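Local coordinates for desmoplakin (Homo sapiens, PDB 3R6N), which probably helps tie desmosomal adhesion complexes to intermediate filaments, its plakin domain forming a rigid rod of spectrin repeats with an inserted SH3 domain, at residues C14-M18 and S50-Y54; I383-I388 and H441-L445. The contacts are given in a common frame with arbitrary orientation. Residues are numbered along the deposited sequence.

Interaction 1: C14-M18 and S50-Y54; sequences CLGWM and SIGDY
Two helical segments, 14-18 and 50-54, run nearly antiparallel, with 155° between their N-to-C directions. Their axes come no nearer than 12.8 Å, and the closest CA atoms, M18 CA and I51 CA, are still 8.2 Å apart, so large side chains must span the gap. W17 and Y54, both with chi1 near t, reach across from facing sides and fill it. The six-membered ring of W17 and the ring of Y54 overlap face to face, centroids 4.2 Å apart and planes at 29°, with W17 CZ3 3.4 Å from Y54 CG. Smaller groups fill the hollows around this slab: W17 CH2 lies 3.9 Å from I51 CG2, and S50 OG sits at the indole edge, 4.1 Å from W17 CZ2. C14 SG approaches the edge of the tyrosine ring, 3.3 Å from Y54 OH, while M18 CG lies 4.3 Å from Y54 CE2; compact cysteine and pliant methionine suit these narrow spaces. Helix 68-117 lines the inner side, where L74 touches C14 and Y78 OH hydrogen-bonds to I51 O. Such aromatic bridging between antiparallel helices, backed by a third, is consistent with the three-helix packing of a spectrin repeat.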
ATOM      1  N   CYS A  14     -45.484  52.265 -28.527  1.00 92.91           N
ATOM      2  CA  CYS A  14     -44.611  51.249 -29.110  1.00 92.60           C
ATOM      3  C   CYS A  14     -43.287  51.147 -28.370  1.00 91.86           C
ATOM      4  O   CYS A  14     -42.908  50.072 -27.909  1.00 91.37           O
ATOM      5  CB  CYS A  14     -44.345  51.542 -30.584  1.00 93.33           C
ATOM      6  SG  CYS A  14     -45.553  50.837 -31.707  1.00 94.60           S
ATOM      7  N   LEU A  15     -42.580  52.267 -28.269  1.00 77.95           N
ATOM      8  CA  LEU A  15     -41.302  52.292 -27.572  1.00 77.62           C
ATOM      9  C   LEU A  15     -41.484  51.868 -26.120  1.00 77.24           C
ATOM     10  O   LEU A  15     -40.547  51.404 -25.478  1.00 76.83           O
ATOM     11  CB  LEU A  15     -40.675  53.684 -27.642  1.00 78.37           C
ATOM     12  CG  LEU A  15     -40.309  54.220 -29.029  1.00 76.67           C
ATOM     13  CD1 LEU A  15     -39.635  55.576 -28.907  1.00 77.61           C
ATOM     14  CD2 LEU A  15     -39.409  53.248 -29.770  1.00 76.62           C
ATOM     15  N   GLY A  16     -42.702  52.027 -25.614  1.00104.25           N
ATOM     16  CA  GLY A  16     -43.017  51.668 -24.244  1.00104.37           C
ATOM     17  C   GLY A  16     -43.185  50.175 -24.050  1.00103.70           C
ATOM     18  O   GLY A  16     -42.767  49.621 -23.035  1.00103.47           O
ATOM     19  N   TRP A  17     -43.804  49.517 -25.022  1.00 93.44           N
ATOM     20  CA  TRP A  17     -43.960  48.075 -24.957  1.00 93.18           C
ATOM     21  C   TRP A  17     -42.654  47.387 -25.329  1.00 92.47           C
ATOM     22  O   TRP A  17     -42.280  46.377 -24.732  1.00 92.03           O
ATOM     23  CB  TRP A  17     -45.085  47.601 -25.875  1.00 93.96           C
ATOM     24  CG  TRP A  17     -45.262  46.118 -25.849  1.00 94.17           C
ATOM     25  CD1 TRP A  17     -46.010  45.396 -24.964  1.00 94.62           C
ATOM     26  CD2 TRP A  17     -44.665  45.169 -26.738  1.00 94.33           C
ATOM     27  NE1 TRP A  17     -45.918  44.055 -25.251  1.00 94.94           N
ATOM     28  CE2 TRP A  17     -45.100  43.889 -26.337  1.00 94.82           C
ATOM     29  CE3 TRP A  17     -43.806  45.275 -27.836  1.00 94.46           C
ATOM     30  CZ2 TRP A  17     -44.707  42.727 -26.996  1.00 95.46           C
ATOM     31  CZ3 TRP A  17     -43.417  44.117 -28.489  1.00 95.20           C
ATOM     32  CH2 TRP A  17     -43.867  42.861 -28.067  1.00 95.71           C
ATOM     33  N   MET A  18     -41.959  47.946 -26.313  1.00 81.64           N
ATOM     34  CA  MET A  18     -40.691  47.385 -26.769  1.00 81.42           C
ATOM     35  C   MET A  18     -39.588  47.466 -25.717  1.00 80.75           C
ATOM     36  O   MET A  18     -38.646  46.677 -25.732  1.00 80.47           O
ATOM     37  CB  MET A  18     -40.232  48.065 -28.060  1.00 82.15           C
ATOM     38  CG  MET A  18     -40.788  47.422 -29.317  1.00 83.17           C
ATOM     39  SD  MET A  18     -39.893  47.935 -30.786  1.00 84.48           S
ATOM     40  CE  MET A  18     -40.458  49.624 -30.949  1.00 84.57           C
ATOM     41  N   SER A  50     -43.297  36.268 -29.129  1.00108.43           N
ATOM     42  CA  SER A  50     -44.229  37.373 -28.958  1.00107.72           C
ATOM     43  C   SER A  50     -43.760  38.604 -29.726  1.00107.14           C
ATOM     44  O   SER A  50     -44.553  39.274 -30.390  1.00108.05           O
ATOM     45  CB  SER A  50     -44.388  37.706 -27.474  1.00105.51           C
ATOM     46  OG  SER A  50     -45.410  38.663 -27.267  1.00105.36           O
ATOM     47  N   ILE A  51     -42.468  38.901 -29.636  1.00 94.21           N
ATOM     48  CA  ILE A  51     -41.912  40.053 -30.331  1.00 93.87           C
ATOM     49  C   ILE A  51     -41.623  39.713 -31.789  1.00 96.47           C
ATOM     50  O   ILE A  51     -41.540  40.597 -32.640  1.00 97.08           O
ATOM     51  CB  ILE A  51     -40.623  40.569 -29.661  1.00 91.85           C
ATOM     52  CG1 ILE A  51     -39.415  39.760 -30.125  1.00 92.69           C
ATOM     53  CG2 ILE A  51     -40.755  40.553 -28.143  1.00 89.88           C
ATOM     54  CD1 ILE A  51     -38.103  40.359 -29.688  1.00 91.24           C
ATOM     55  N   GLY A  52     -41.460  38.426 -32.070  1.00132.50           N
ATOM     56  CA  GLY A  52     -41.306  37.974 -33.438  1.00135.78           C
ATOM     57  C   GLY A  52     -42.596  38.219 -34.194  1.00137.74           C
ATOM     58  O   GLY A  52     -42.585  38.583 -35.369  1.00139.89           O
ATOM     59  N   ASP A  53     -43.716  38.024 -33.506  1.00121.50           N
ATOM     60  CA  ASP A  53     -45.029  38.261 -34.090  1.00123.32           C
ATOM     61  C   ASP A  53     -45.335  39.748 -34.151  1.00121.62           C
ATOM     62  O   ASP A  53     -46.193  40.187 -34.916  1.00123.25           O
ATOM     63  CB  ASP A  53     -46.112  37.541 -33.289  1.00123.56           C
ATOM     64  CG  ASP A  53     -46.156  36.056 -33.576  1.00126.62           C
ATOM     65  OD1 ASP A  53     -45.076  35.437 -33.691  1.00126.86           O
ATOM     66  OD2 ASP A  53     -47.273  35.507 -33.695  1.00129.07           O
ATOM     67  N   TYR A  54     -44.621  40.523 -33.344  1.00 91.65           N
ATOM     68  CA  TYR A  54     -44.862  41.956 -33.256  1.00 90.06           C
ATOM     69  C   TYR A  54     -44.347  42.710 -34.478  1.00 91.19           C
ATOM     70  O   TYR A  54     -44.666  43.881 -34.667  1.00 90.53           O
ATOM     71  CB  TYR A  54     -44.221  42.519 -31.992  1.00 87.08           C
ATOM     72  CG  TYR A  54     -44.692  43.904 -31.633  1.00 85.73           C
ATOM     73  CD1 TYR A  54     -45.946  44.104 -31.071  1.00 85.69           C
ATOM     74  CD2 TYR A  54     -43.881  45.013 -31.841  1.00 84.81           C
ATOM     75  CE1 TYR A  54     -46.383  45.368 -30.733  1.00 84.77           C
ATOM     76  CE2 TYR A  54     -44.309  46.287 -31.505  1.00 83.88           C
ATOM     77  CZ  TYR A  54     -45.562  46.457 -30.950  1.00 83.85           C
ATOM     78  OH  TYR A  54     -46.000  47.717 -30.609  1.00 83.24           O
TER

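Interaction 2: I383-I388 and H441-L445; sequences IRAMTI and HYQTL
Segment 383-388 takes the chain out of a long helix: I383 and R384 are helical, M386 is extended (phi/psi -67/122), T387 likewise (-113/159) at an N-cap position, and I388 is helical again. Facing it, H441-L445 is helix. The CA atoms of I383 and Y442 are 6.9 Å apart, those of R384 and H441 7.3 Å, and those of I388 and L445 6.3 Å.

The polar part centres on H441. With chi1 t, its imidazole points at the backbone of the turn, and NE2 gives a weak hydrogen bond to M386 O (3.3 Å, 155°). H441 CD2 lies 3.3 Å from I383 O, at the ring edge, so the flat ring fits among carbonyls where the helix unwinds. The exposed R384 starts away from the partner helix but curls back, bringing NH2 4.3 Å from H441 ND1.

Apolar packing makes up the rest. M386, unbranched and flexible, lays CE against the edge of the Y442 ring, 3.4 Å from CD1, while its CB is 4.0 Å from L445 CD1. L445 also meets I388, CD2 to CG1 at 3.6 Å, and I383 CG2 touches Y442 CB at 4.4 Å. Beyond the pair, helix 399-417 packs on Y442 through Y399, M400 and I403, and L391 covers M386 and L445.

A turn leaving the first helix of a repeat, closed over by the last helix, fits the end of a three-helix spectrin-like bundle.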
ATOM      1  N   ILE A 383      49.237 -50.229  20.560  1.00100.65           N
ATOM      2  CA  ILE A 383      50.217 -50.121  21.639  1.00100.88           C
ATOM      3  C   ILE A 383      50.130 -51.296  22.609  1.00102.55           C
ATOM      4  O   ILE A 383      51.147 -51.807  23.076  1.00103.75           O
ATOM      5  CB  ILE A 383      50.043 -48.812  22.438  1.00101.77           C
ATOM      6  CG1 ILE A 383      50.323 -47.597  21.552  1.00 97.81           C
ATOM      7  CG2 ILE A 383      50.963 -48.800  23.650  1.00102.69           C
ATOM      8  CD1 ILE A 383      50.318 -46.285  22.307  1.00 99.15           C
ATOM      9  N   ARG A 384      48.908 -51.713  22.918  1.00131.67           N
ATOM     10  CA  ARG A 384      48.684 -52.844  23.808  1.00133.53           C
ATOM     11  C   ARG A 384      49.281 -54.124  23.226  1.00135.04           C
ATOM     12  O   ARG A 384      49.913 -54.901  23.938  1.00136.60           O
ATOM     13  CB  ARG A 384      47.187 -53.016  24.088  1.00133.58           C
ATOM     14  CG  ARG A 384      46.823 -54.338  24.744  1.00135.55           C
ATOM     15  CD  ARG A 384      45.988 -54.132  26.003  1.00136.04           C
ATOM     16  NE  ARG A 384      46.756 -53.485  27.062  1.00136.49           N
ATOM     17  CZ  ARG A 384      47.590 -54.125  27.877  1.00138.21           C
ATOM     18  NH1 ARG A 384      47.766 -55.434  27.754  1.00139.49           N
ATOM     19  NH2 ARG A 384      48.251 -53.457  28.813  1.00138.90           N
ATOM     20  N   ALA A 385      49.086 -54.331  21.926  1.00106.54           N
ATOM     21  CA  ALA A 385      49.574 -55.529  21.249  1.00108.44           C
ATOM     22  C   ALA A 385      51.090 -55.520  21.020  1.00108.81           C
ATOM     23  O   ALA A 385      51.664 -56.529  20.596  1.00110.69           O
ATOM     24  CB  ALA A 385      48.836 -55.733  19.930  1.00108.73           C
ATOM     25  N   MET A 386      51.730 -54.385  21.294  1.00124.41           N
ATOM     26  CA  MET A 386      53.174 -54.258  21.117  1.00124.63           C
ATOM     27  C   MET A 386      53.963 -55.133  22.083  1.00126.45           C
ATOM     28  O   MET A 386      53.826 -55.010  23.307  1.00126.64           O
ATOM     29  CB  MET A 386      53.627 -52.799  21.254  1.00122.62           C
ATOM     30  CG  MET A 386      53.211 -51.884  20.110  1.00120.87           C
ATOM     31  SD  MET A 386      54.148 -50.338  20.096  1.00118.96           S
ATOM     32  CE  MET A 386      53.947 -49.808  21.794  1.00119.03           C
ATOM     33  N   THR A 387      54.786 -56.013  21.515  1.00140.24           N
ATOM     34  CA  THR A 387      55.713 -56.852  22.271  1.00142.10           C
ATOM     35  C   THR A 387      57.133 -56.423  21.931  1.00141.87           C
ATOM     36  O   THR A 387      57.363 -55.807  20.889  1.00140.48           O
ATOM     37  CB  THR A 387      55.611 -58.326  21.810  1.00144.58           C
ATOM     38  OG1 THR A 387      54.237 -58.658  21.580  1.00144.76           O
ATOM     39  CG2 THR A 387      56.194 -59.255  22.866  1.00146.54           C
ATOM     40  N   ILE A 388      58.085 -56.734  22.800  1.00135.69           N
ATOM     41  CA  ILE A 388      59.478 -56.395  22.536  1.00135.77           C
ATOM     42  C   ILE A 388      60.010 -57.085  21.283  1.00137.04           C
ATOM     43  O   ILE A 388      60.694 -56.470  20.467  1.00136.32           O
ATOM     44  CB  ILE A 388      60.381 -56.755  23.738  1.00137.26           C
ATOM     45  CG1 ILE A 388      59.966 -55.947  24.967  1.00136.50           C
ATOM     46  CG2 ILE A 388      61.834 -56.478  23.402  1.00137.59           C
ATOM     47  CD1 ILE A 388      60.880 -56.134  26.156  1.00138.22           C
ATOM     48  N   HIS A 441      52.973 -48.666  29.388  1.00129.98           N
ATOM     49  CA  HIS A 441      53.258 -49.940  28.736  1.00129.96           C
ATOM     50  C   HIS A 441      54.243 -49.712  27.599  1.00128.90           C
ATOM     51  O   HIS A 441      54.961 -50.623  27.189  1.00129.60           O
ATOM     52  CB  HIS A 441      51.981 -50.589  28.198  1.00129.08           C
ATOM     53  CG  HIS A 441      52.222 -51.867  27.452  1.00129.50           C
ATOM     54  ND1 HIS A 441      52.459 -53.068  28.088  1.00131.40           N
ATOM     55  CD2 HIS A 441      52.269 -52.130  26.124  1.00128.66           C
ATOM     56  CE1 HIS A 441      52.638 -54.015  27.185  1.00131.72           C
ATOM     57  NE2 HIS A 441      52.527 -53.474  25.985  1.00130.22           N
ATOM     58  N   TYR A 442      54.267 -48.481  27.099  1.00122.99           N
ATOM     59  CA  TYR A 442      55.171 -48.106  26.022  1.00122.00           C
ATOM     60  C   TYR A 442      56.565 -47.798  26.554  1.00123.25           C
ATOM     61  O   TYR A 442      57.555 -48.316  26.041  1.00123.72           O
ATOM     62  CB  TYR A 442      54.625 -46.901  25.253  1.00119.92           C
ATOM     63  CG  TYR A 442      55.532 -46.422  24.142  1.00118.98           C
ATOM     64  CD1 TYR A 442      55.609 -47.110  22.938  1.00118.69           C
ATOM     65  CD2 TYR A 442      56.310 -45.280  24.296  1.00118.73           C
ATOM     66  CE1 TYR A 442      56.437 -46.676  21.918  1.00118.14           C
ATOM     67  CE2 TYR A 442      57.139 -44.838  23.280  1.00117.91           C
ATOM     68  CZ  TYR A 442      57.200 -45.541  22.095  1.00117.61           C
ATOM     69  OH  TYR A 442      58.024 -45.110  21.083  1.00117.12           O
ATOM     70  N   GLN A 443      56.642 -46.956  27.580  1.00142.25           N
ATOM     71  CA  GLN A 443      57.932 -46.591  28.156  1.00143.83           C
ATOM     72  C   GLN A 443      58.565 -47.774  28.886  1.00146.04           C
ATOM     73  O   GLN A 443      59.720 -47.716  29.308  1.00147.57           O
ATOM     74  CB  GLN A 443      57.808 -45.378  29.081  1.00144.87           C
ATOM     75  CG  GLN A 443      59.152 -44.830  29.547  1.00146.60           C
ATOM     76  CD  GLN A 443      59.060 -43.410  30.065  1.00147.40           C
ATOM     77  OE1 GLN A 443      58.169 -42.653  29.678  1.00145.85           O
ATOM     78  NE2 GLN A 443      59.986 -43.040  30.943  1.00150.10           N
ATOM     79  N   THR A 444      57.798 -48.848  29.032  1.00128.06           N
ATOM     80  CA  THR A 444      58.342 -50.099  29.534  1.00129.99           C
ATOM     81  C   THR A 444      59.150 -50.758  28.428  1.00129.51           C
ATOM     82  O   THR A 444      60.149 -51.425  28.687  1.00131.15           O
ATOM     83  CB  THR A 444      57.233 -51.056  29.988  1.00130.49           C
ATOM     84  OG1 THR A 444      56.577 -50.513  31.138  1.00131.59           O
ATOM     85  CG2 THR A 444      57.818 -52.414  30.341  1.00132.37           C
ATOM     86  N   LEU A 445      58.714 -50.555  27.191  1.00134.32           N
ATOM     87  CA  LEU A 445      59.389 -51.122  26.033  1.00134.21           C
ATOM     88  C   LEU A 445      60.412 -50.143  25.454  1.00133.51           C
ATOM     89  O   LEU A 445      61.211 -50.507  24.592  1.00133.85           O
ATOM     90  CB  LEU A 445      58.365 -51.512  24.964  1.00133.08           C
ATOM     91  CG  LEU A 445      57.156 -52.314  25.454  1.00133.48           C
ATOM     92  CD1 LEU A 445      56.234 -52.655  24.294  1.00132.68           C
ATOM     93  CD2 LEU A 445      57.602 -53.575  26.176  1.00135.68           C
TER

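Interactions 1 and 2 lie on opposite sides of the chain's centre, in different helical bundles, with nearest atoms about 134 Å apart and no touch. They follow one another along the sequence and share no helix. Both are partly buried, but interaction 2 covers more surface, 374 against 260 Å², and includes the exposed R384 and I388, whereas no touching residue of interaction 1 is exposed. Interaction 1 spans two helices in mid-course, so side chains alone bridge the gap and stacked rings dominate. Interaction 2 lies where a helix gives way to a turn; carbonyls there become available to a histidine, joining polar contacts to aliphatic packing.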